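Local coordinates for minor fimbrium subunit Mfa5 (Porphyromonas gingivalis ATCC 33277, PDB 6TO1), which serves as an accessory subunit of the minor fimbriae, surface pili that mediate biofilm formation and adhesion to host cells and other oral bacteria, at residues F339-A348 against L370-T378; D227-D235 against G355-D364. One frame throughout, in Å; residues are numbered along the deposited sequence.

Contact 1 of 2, residues F339-A348 against L370-T378; sequences FPCNAAINEA and LANNSLKLT. With PO4 (phosphate ion), chain D.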
loop_
_atom_site.group_PDB
_atom_site.type_symbol
_atom_site.label_atom_id
_atom_site.label_comp_id
_atom_site.label_asym_id
_atom_site.label_seq_id
_atom_site.Cartn_x
_atom_site.Cartn_y
_atom_site.Cartn_z
ATOM N N PHE A 339 1.878 -25.236 -41.317
ATOM C CA PHE A 339 2.958 -25.382 -40.349
ATOM C C PHE A 339 2.367 -25.105 -38.974
ATOM O O PHE A 339 2.364 -23.956 -38.505
ATOM C CB PHE A 339 4.091 -24.424 -40.720
ATOM C CG PHE A 339 5.298 -24.482 -39.819
ATOM C CD1 PHE A 339 5.584 -25.595 -39.045
ATOM C CD2 PHE A 339 6.150 -23.404 -39.778
ATOM C CE1 PHE A 339 6.691 -25.619 -38.227
ATOM C CE2 PHE A 339 7.265 -23.407 -38.975
ATOM C CZ PHE A 339 7.539 -24.518 -38.188
ATOM N N PRO A 340 1.813 -26.127 -38.312
ATOM C CA PRO A 340 1.120 -25.865 -37.035
ATOM C C PRO A 340 1.939 -25.166 -35.975
ATOM O O PRO A 340 1.357 -24.396 -35.192
ATOM C CB PRO A 340 0.672 -27.273 -36.596
ATOM C CG PRO A 340 0.296 -27.909 -37.891
ATOM C CD PRO A 340 1.398 -27.439 -38.873
ATOM N N CYS A 341 3.262 -25.364 -35.910
ATOM C CA CYS A 341 4.034 -24.628 -34.930
ATOM C C CYS A 341 3.913 -23.120 -35.161
ATOM O O CYS A 341 3.791 -22.345 -34.209
ATOM C CB CYS A 341 5.508 -25.026 -34.968
ATOM S SG CYS A 341 5.973 -26.614 -34.279
ATOM N N ASN A 342 3.964 -22.691 -36.425
ATOM C CA ASN A 342 3.790 -21.279 -36.749
ATOM C C ASN A 342 2.356 -20.824 -36.495
ATOM O O ASN A 342 2.139 -19.709 -36.050
ATOM C CB ASN A 342 4.168 -21.022 -38.218
ATOM C CG ASN A 342 5.540 -20.349 -38.368
ATOM O OD1 ASN A 342 6.300 -20.229 -37.402
ATOM N ND2 ASN A 342 5.842 -19.926 -39.570
ATOM N N ALA A 343 1.355 -21.671 -36.763
ATOM C CA ALA A 343 -0.016 -21.276 -36.442
ATOM C C ALA A 343 -0.195 -21.032 -34.940
ATOM O O ALA A 343 -0.947 -20.138 -34.534
ATOM C CB ALA A 343 -1.006 -22.332 -36.917
ATOM N N ALA A 344 0.470 -21.827 -34.112
ATOM C CA ALA A 344 0.388 -21.628 -32.667
ATOM C C ALA A 344 1.091 -20.351 -32.234
ATOM O O ALA A 344 0.606 -19.650 -31.342
ATOM C CB ALA A 344 0.975 -22.834 -31.951
ATOM N N ILE A 345 2.260 -20.052 -32.810
ATOM C CA ILE A 345 2.888 -18.758 -32.542
ATOM C C ILE A 345 1.929 -17.629 -32.932
ATOM O O ILE A 345 1.789 -16.629 -32.217
ATOM C CB ILE A 345 4.236 -18.636 -33.272
ATOM C CG1 ILE A 345 5.217 -19.724 -32.815
ATOM C CG2 ILE A 345 4.762 -17.230 -33.065
ATOM C CD1 ILE A 345 6.399 -19.918 -33.737
ATOM N N ASN A 346 1.245 -17.790 -34.081
ATOM C CA ASN A 346 0.289 -16.806 -34.586
ATOM C C ASN A 346 -0.841 -16.591 -33.594
ATOM O O ASN A 346 -1.233 -15.446 -33.303
ATOM C CB ASN A 346 -0.238 -17.323 -35.941
ATOM C CG ASN A 346 -0.688 -16.236 -36.895
ATOM O OD1 ASN A 346 -0.650 -16.438 -38.118
ATOM N ND2 ASN A 346 -1.179 -15.139 -36.374
ATOM N N GLU A 347 -1.378 -17.688 -33.054
ATOM C CA GLU A 347 -2.469 -17.618 -32.098
ATOM C C GLU A 347 -2.017 -16.958 -30.803
ATOM O O GLU A 347 -2.751 -16.153 -30.216
ATOM C CB GLU A 347 -2.978 -19.023 -31.831
ATOM C CG GLU A 347 -4.251 -19.073 -31.033
ATOM C CD GLU A 347 -5.449 -18.579 -31.819
ATOM O OE1 GLU A 347 -5.433 -18.699 -33.063
ATOM O OE2 GLU A 347 -6.406 -18.081 -31.198
ATOM N N ALA A 348 -0.803 -17.263 -30.364
ATOM C CA ALA A 348 -0.277 -16.593 -29.190
ATOM C C ALA A 348 -0.137 -15.102 -29.427
ATOM O O ALA A 348 -0.284 -14.325 -28.489
ATOM C CB ALA A 348 1.060 -17.198 -28.783
ATOM N N LEU A 370 13.442 -27.263 -33.310
ATOM C CA LEU A 370 12.155 -26.786 -33.827
ATOM C C LEU A 370 11.153 -26.618 -32.690
ATOM O O LEU A 370 10.417 -25.618 -32.614
ATOM C CB LEU A 370 11.586 -27.769 -34.859
ATOM C CG LEU A 370 10.149 -27.579 -35.329
ATOM C CD1 LEU A 370 9.964 -26.198 -35.932
ATOM C CD2 LEU A 370 9.765 -28.637 -36.299
ATOM N N ALA A 371 11.100 -27.602 -31.802
ATOM C CA ALA A 371 10.128 -27.566 -30.714
ATOM C C ALA A 371 10.447 -26.461 -29.728
ATOM O O ALA A 371 9.567 -25.680 -29.357
ATOM C CB ALA A 371 10.102 -28.909 -29.990
ATOM N N ASN A 372 11.694 -26.419 -29.239
ATOM C CA ASN A 372 12.030 -25.422 -28.237
ATOM C C ASN A 372 11.939 -24.010 -28.808
ATOM O O ASN A 372 11.458 -23.086 -28.132
ATOM C CB ASN A 372 13.428 -25.693 -27.685
ATOM C CG ASN A 372 13.478 -26.935 -26.815
ATOM O OD1 ASN A 372 12.468 -27.582 -26.591
ATOM N ND2 ASN A 372 14.671 -27.270 -26.328
ATOM N N ASN A 373 12.429 -23.818 -30.037
ATOM C CA ASN A 373 12.415 -22.492 -30.636
ATOM C C ASN A 373 11.004 -22.053 -30.975
ATOM O O ASN A 373 10.686 -20.863 -30.862
ATOM C CB ASN A 373 13.320 -22.475 -31.868
ATOM C CG ASN A 373 14.787 -22.593 -31.490
ATOM O OD1 ASN A 373 15.115 -22.686 -30.306
ATOM N ND2 ASN A 373 15.665 -22.581 -32.479
ATOM N N SER A 374 10.134 -22.988 -31.387
ATOM C CA SER A 374 8.722 -22.646 -31.549
ATOM C C SER A 374 8.124 -22.169 -30.231
ATOM O O SER A 374 7.421 -21.153 -30.189
ATOM C CB SER A 374 7.944 -23.838 -32.096
ATOM O OG SER A 374 8.268 -24.050 -33.442
ATOM N N LEU A 375 8.402 -22.884 -29.134
ATOM C CA LEU A 375 7.895 -22.456 -27.832
ATOM C C LEU A 375 8.522 -21.141 -27.372
ATOM O O LEU A 375 7.861 -20.349 -26.706
ATOM C CB LEU A 375 8.116 -23.564 -26.792
ATOM C CG LEU A 375 7.239 -24.820 -27.025
ATOM C CD1 LEU A 375 7.695 -25.900 -26.052
ATOM C CD2 LEU A 375 5.781 -24.519 -26.820
ATOM N N LYS A 376 9.776 -20.876 -27.727
ATOM C CA LYS A 376 10.355 -19.588 -27.370
ATOM C C LYS A 376 9.606 -18.441 -28.039
ATOM O O LYS A 376 9.365 -17.404 -27.418
ATOM C CB LYS A 376 11.835 -19.534 -27.752
ATOM C CG LYS A 376 12.730 -20.308 -26.858
ATOM C CD LYS A 376 14.214 -20.213 -27.343
ATOM C CE LYS A 376 15.074 -21.213 -26.626
ATOM N NZ LYS A 376 16.493 -20.990 -27.015
ATOM N N LEU A 377 9.224 -18.610 -29.312
ATOM C CA LEU A 377 8.534 -17.542 -30.027
ATOM C C LEU A 377 7.076 -17.418 -29.594
ATOM O O LEU A 377 6.466 -16.363 -29.783
ATOM C CB LEU A 377 8.625 -17.794 -31.534
ATOM C CG LEU A 377 10.003 -17.588 -32.161
ATOM C CD1 LEU A 377 9.908 -17.700 -33.701
ATOM C CD2 LEU A 377 10.625 -16.278 -31.795
ATOM N N THR A 378 6.484 -18.515 -29.094
ATOM C CA THR A 378 5.129 -18.519 -28.587
ATOM C C THR A 378 5.044 -17.737 -27.279
ATOM O O THR A 378 4.069 -17.009 -27.043
ATOM C CB THR A 378 4.667 -19.970 -28.365
ATOM O OG1 THR A 378 4.775 -20.731 -29.571
ATOM C CG2 THR A 378 3.245 -20.016 -27.899
HETATM P P PO4 D . 17.352 -24.659 -28.062
HETATM O O1 PO4 D . 16.823 -24.632 -26.644
HETATM O O2 PO4 D . 17.107 -23.330 -28.742
HETATM O O3 PO4 D . 18.848 -24.871 -28.073
HETATM O O4 PO4 D . 16.678 -25.753 -28.853
HETATM O O HOH W 1 4.408 -23.061 -31.468
#

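Contact 2 of 2, residues D227-D235 against G355-D364; sequences DKHIILMSD and GYTIHTIGYD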
loop_
_atom_site.group_PDB
_atom_site.type_symbol
_atom_site.label_atom_id
_atom_site.label_comp_id
_atom_site.label_asym_id
_atom_site.label_seq_id
_atom_site.Cartn_x
_atom_site.Cartn_y
_atom_site.Cartn_z
ATOM N N ASP A 227 -3.437 -8.519 -14.042
ATOM C CA ASP A 227 -2.452 -9.367 -14.695
ATOM C C ASP A 227 -3.150 -10.592 -15.257
ATOM O O ASP A 227 -3.978 -11.204 -14.576
ATOM C CB ASP A 227 -1.382 -9.854 -13.738
ATOM C CG ASP A 227 -0.501 -8.743 -13.224
ATOM O OD1 ASP A 227 -0.445 -7.686 -13.868
ATOM O OD2 ASP A 227 0.133 -8.963 -12.181
ATOM N N LYS A 228 -2.755 -10.992 -16.462
ATOM C CA LYS A 228 -3.386 -12.110 -17.159
ATOM C C LYS A 228 -2.288 -12.946 -17.789
ATOM O O LYS A 228 -1.520 -12.441 -18.628
ATOM C CB LYS A 228 -4.380 -11.605 -18.214
ATOM C CG LYS A 228 -5.564 -10.850 -17.656
ATOM C CD LYS A 228 -6.435 -10.242 -18.750
ATOM C CE LYS A 228 -7.450 -9.254 -18.173
ATOM N NZ LYS A 228 -8.108 -8.459 -19.246
ATOM N N HIS A 229 -2.194 -14.209 -17.368
ATOM C CA HIS A 229 -1.146 -15.118 -17.805
ATOM C C HIS A 229 -1.725 -16.370 -18.452
ATOM O O HIS A 229 -2.712 -16.927 -17.972
ATOM C CB HIS A 229 -0.267 -15.596 -16.634
ATOM C CG HIS A 229 0.411 -14.502 -15.879
ATOM N ND1 HIS A 229 1.726 -14.149 -16.102
ATOM C CD2 HIS A 229 -0.035 -13.687 -14.897
ATOM C CE1 HIS A 229 2.071 -13.182 -15.269
ATOM N NE2 HIS A 229 1.012 -12.873 -14.537
ATOM N N ILE A 230 -1.091 -16.814 -19.531
ATOM C CA ILE A 230 -1.314 -18.136 -20.110
ATOM C C ILE A 230 -0.025 -18.920 -19.962
ATOM O O ILE A 230 1.045 -18.431 -20.340
ATOM C CB ILE A 230 -1.741 -18.058 -21.584
ATOM C CG1 ILE A 230 -3.068 -17.315 -21.676
ATOM C CG2 ILE A 230 -1.778 -19.447 -22.214
ATOM C CD1 ILE A 230 -3.485 -16.967 -23.126
ATOM N N ILE A 231 -0.126 -20.126 -19.405
ATOM C CA ILE A 231 1.015 -21.025 -19.262
ATOM C C ILE A 231 0.792 -22.236 -20.164
ATOM O O ILE A 231 -0.115 -23.033 -19.917
ATOM C CB ILE A 231 1.208 -21.480 -17.800
ATOM C CG1 ILE A 231 1.430 -20.293 -16.875
ATOM C CG2 ILE A 231 2.352 -22.518 -17.694
ATOM C CD1 ILE A 231 1.178 -20.648 -15.364
ATOM N N LEU A 232 1.660 -22.420 -21.159
ATOM C CA LEU A 232 1.565 -23.544 -22.079
ATOM C C LEU A 232 2.629 -24.569 -21.738
ATOM O O LEU A 232 3.818 -24.253 -21.714
ATOM C CB LEU A 232 1.734 -23.080 -23.533
ATOM C CG LEU A 232 1.768 -24.130 -24.617
ATOM C CD1 LEU A 232 0.447 -24.875 -24.743
ATOM C CD2 LEU A 232 2.164 -23.436 -25.945
ATOM N N MET A 233 2.200 -25.800 -21.509
ATOM C CA MET A 233 3.061 -26.912 -21.141
ATOM C C MET A 233 2.982 -27.925 -22.273
ATOM O O MET A 233 1.953 -28.590 -22.448
ATOM C CB MET A 233 2.602 -27.518 -19.809
ATOM C CG MET A 233 2.807 -26.555 -18.649
ATOM S SD MET A 233 1.682 -26.744 -17.248
ATOM C CE MET A 233 2.035 -28.436 -16.786
ATOM N N SER A 234 4.044 -28.034 -23.059
ATOM C CA SER A 234 3.964 -28.820 -24.280
ATOM C C SER A 234 5.340 -29.370 -24.610
ATOM O O SER A 234 6.356 -28.809 -24.204
ATOM C CB SER A 234 3.424 -27.957 -25.433
ATOM O OG SER A 234 3.516 -28.670 -26.659
ATOM N N ASP A 235 5.381 -30.461 -25.384
ATOM C CA ASP A 235 6.710 -30.826 -25.865
ATOM C C ASP A 235 7.118 -30.020 -27.091
ATOM O O ASP A 235 8.264 -30.145 -27.532
ATOM C CB ASP A 235 6.848 -32.325 -26.141
ATOM C CG ASP A 235 5.946 -32.833 -27.239
ATOM O OD1 ASP A 235 5.637 -32.090 -28.218
ATOM O OD2 ASP A 235 5.546 -34.021 -27.115
ATOM N N GLY A 355 -2.859 -8.109 -24.416
ATOM C CA GLY A 355 -2.182 -7.843 -23.168
ATOM C C GLY A 355 -1.883 -9.037 -22.285
ATOM O O GLY A 355 -1.558 -8.842 -21.110
ATOM N N TYR A 356 -1.986 -10.258 -22.785
ATOM C CA TYR A 356 -1.733 -11.413 -21.944
ATOM C C TYR A 356 -0.247 -11.766 -21.969
ATOM O O TYR A 356 0.413 -11.646 -23.001
ATOM C CB TYR A 356 -2.547 -12.623 -22.399
ATOM C CG TYR A 356 -4.031 -12.368 -22.605
ATOM C CD1 TYR A 356 -4.682 -11.319 -21.959
ATOM C CD2 TYR A 356 -4.770 -13.161 -23.457
ATOM C CE1 TYR A 356 -6.036 -11.082 -22.145
ATOM C CE2 TYR A 356 -6.127 -12.937 -23.646
ATOM C CZ TYR A 356 -6.745 -11.875 -23.001
ATOM O OH TYR A 356 -8.075 -11.627 -23.170
ATOM N N THR A 357 0.269 -12.221 -20.827
ATOM C CA THR A 357 1.635 -12.715 -20.710
ATOM C C THR A 357 1.637 -14.209 -21.001
ATOM O O THR A 357 0.815 -14.950 -20.458
ATOM C CB THR A 357 2.179 -12.442 -19.305
ATOM O OG1 THR A 357 2.195 -11.033 -19.088
ATOM C CG2 THR A 357 3.577 -12.979 -19.150
ATOM N N ILE A 358 2.560 -14.648 -21.847
ATOM C CA ILE A 358 2.609 -16.041 -22.266
ATOM C C ILE A 358 3.891 -16.668 -21.760
ATOM O O ILE A 358 4.986 -16.230 -22.133
ATOM C CB ILE A 358 2.529 -16.213 -23.797
ATOM C CG1 ILE A 358 1.497 -15.265 -24.365
ATOM C CG2 ILE A 358 2.274 -17.674 -24.121
ATOM C CD1 ILE A 358 0.116 -15.460 -23.864
ATOM N N HIS A 359 3.743 -17.749 -20.994
ATOM C CA HIS A 359 4.839 -18.592 -20.549
ATOM C C HIS A 359 4.766 -19.935 -21.261
ATOM O O HIS A 359 3.678 -20.508 -21.403
ATOM C CB HIS A 359 4.761 -18.861 -19.050
ATOM C CG HIS A 359 4.484 -17.650 -18.229
ATOM N ND1 HIS A 359 5.470 -17.008 -17.509
ATOM C CD2 HIS A 359 3.338 -16.968 -18.000
ATOM C CE1 HIS A 359 4.938 -15.973 -16.883
ATOM N NE2 HIS A 359 3.645 -15.934 -17.153
ATOM N N THR A 360 5.905 -20.454 -21.689
ATOM C CA THR A 360 5.905 -21.774 -22.298
ATOM C C THR A 360 6.949 -22.628 -21.598
ATOM O O THR A 360 8.011 -22.153 -21.204
ATOM C CB THR A 360 6.190 -21.743 -23.811
ATOM O OG1 THR A 360 7.445 -21.090 -24.029
ATOM C CG2 THR A 360 5.106 -21.004 -24.546
ATOM N N ILE A 361 6.646 -23.911 -21.487
ATOM C CA ILE A 361 7.497 -24.866 -20.790
ATOM C C ILE A 361 7.652 -26.054 -21.714
ATOM O O ILE A 361 6.656 -26.662 -22.107
ATOM C CB ILE A 361 6.892 -25.289 -19.440
ATOM C CG1 ILE A 361 6.614 -24.056 -18.589
ATOM C CG2 ILE A 361 7.804 -26.258 -18.746
ATOM C CD1 ILE A 361 5.865 -24.385 -17.310
ATOM N N GLY A 362 8.891 -26.399 -22.058
ATOM C CA GLY A 362 9.145 -27.421 -23.051
ATOM C C GLY A 362 9.506 -28.738 -22.391
ATOM O O GLY A 362 10.517 -28.837 -21.698
ATOM N N TYR A 363 8.676 -29.750 -22.617
ATOM C CA TYR A 363 8.845 -31.044 -21.959
ATOM C C TYR A 363 9.639 -32.070 -22.774
ATOM O O TYR A 363 9.848 -33.190 -22.293
ATOM C CB TYR A 363 7.460 -31.598 -21.582
ATOM C CG TYR A 363 6.898 -30.883 -20.372
ATOM C CD1 TYR A 363 6.946 -31.457 -19.109
ATOM C CD2 TYR A 363 6.373 -29.595 -20.484
ATOM C CE1 TYR A 363 6.454 -30.800 -18.016
ATOM C CE2 TYR A 363 5.908 -28.924 -19.390
ATOM C CZ TYR A 363 5.934 -29.527 -18.161
ATOM O OH TYR A 363 5.470 -28.841 -17.074
ATOM N N ASP A 364 10.099 -31.724 -23.972
ATOM C CA ASP A 364 11.065 -32.542 -24.712
ATOM C C ASP A 364 12.453 -32.117 -24.234
ATOM O O ASP A 364 12.909 -31.010 -24.544
ATOM C CB ASP A 364 10.908 -32.335 -26.218
ATOM C CG ASP A 364 11.833 -33.221 -27.046
ATOM O OD1 ASP A 364 12.825 -33.734 -26.503
ATOM O OD2 ASP A 364 11.545 -33.398 -28.244
HETATM O O HOH W 2 -9.474 -10.254 -21.026
HETATM O O HOH W 3 -0.909 -9.387 -18.326
HETATM O O HOH W 4 10.073 -29.120 -25.537
HETATM O O HOH W 5 9.220 -32.256 -29.196
#

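Contact 1 of 2, residues F339-A348 against L370-T378
Ile345 lies against one turn of the facing helix, between Ser374 and Thr378. With chi1 at -61°, its CG1 branch is turned opposite the carbonyl carbon and crosses Thr378 and Leu377 at a slant. From CB the chain splits. CG1 meets the hydroxyl of Thr378, 3.4 Å from OG1, and lies near the carbonyl oxygen of Ser374. CD1, the tip, reaches Leu377 CB at 3.8 Å. The other branch, CG2, rests near the carbonyl oxygen of Leu377.

One turn towards the N-termini, Cys341 and Ser374 face each other, with Cys341 CB 3.3 Å from Ser374 OG. That hydroxyl bonds back to Leu370 O at 2.8 Å. The same carbonyl takes the backbone N-H of Ser374 from the opposite face of its plane. Thr378 OG1 donates to Ser374 O, from above the carbonyl plane. A water gives one bond to Thr378 OG1 (3.0 Å) and one to Cys341 O (2.9 Å). It is a polar link between the two segments, which share no direct hydrogen bond; beyond them, Lys352 NZ makes a weak one to Leu377 O.

At the N-cap of helix 340-353, Leu370 CD1 meets the edge of the Phe339 ring, 3.7 Å from CZ. Further along, Ala348 CB packs on Thr378 CG2.

The segment axes run nearly parallel, 16° apart and 9.0 Å at closest approach. Small residues and hydroxyls turned back onto their own helix probably help the helices come this close. The buried hydroxyls are satisfied within their helix, so the two segments probably hold together mainly by van der Waals packing, with one water bridge.

Contact 2 of 2, residues D227-D235 against G355-D364
Ser234 O accepts the backbone N-H of Tyr363 at 3.0 Å, from above its carbonyl plane, and takes a CA-H...O contact from Gly362. Further back, the parallel strands exchange regular backbone bonds, from Thr357 N to Lys228 O through to Ser234 N to Ile361 O.

On one face, His229 ND1 and His359 NE2 share a 2.8 Å hydrogen bond whose direction is open. Both CG atoms stand opposite their carbonyl carbons (chi1 -58° and -46°), which brings the ring edges together. The rings meet rim to rim, their planes 29° apart. Along this face, Ile361 CD1 touches Ile231 CG2 and Met233 CG. Tyr363 CE2 reaches Met233 CB at 3.6 Å, and its hydroxyl bonds to Ser152. On the other face, Ile230 CB meets Ile358 CD1 at 3.9 Å.

Lys228 CD lies 3.5 Å from Tyr356 CE1, and a water joins Lys228 NZ to the Tyr356 hydroxyl. Asp235 OD2 is held by Arg145 and Ser137.

These neighbouring parallel strands belong to the central sheet of the von Willebrand factor A domain. The C-terminal end of strand 227-234 brings the Asp235 side chain to about 4 Å from the magnesium ion, which Ser135, Ser137 and Thr207 bind, as in a metal ion-dependent adhesion site.

Overall arrangement
Both contacts belong to the von Willebrand factor A domain, and their centres lie 11 Å apart. Along the chain their segments alternate: strand 227-234, helix 340-353, strand 357-362, helix 369-378. Strand 357-362 thus follows one helix of contact 1 and precedes the other. Helix 369-378 packs directly on the sheet. Leu375 O probably accepts a hydrogen bond from Thr360 OG1 at 2.8 Å. Ala371 touches Asp235, and Thr378 touches Ile358. The 119 residues between the segments of contact 2 include ligands of the calcium ion. Contact 2 joins two parallel strands of the mixed sheet, and contact 1 joins two helices, of which 369-378 covers that sheet.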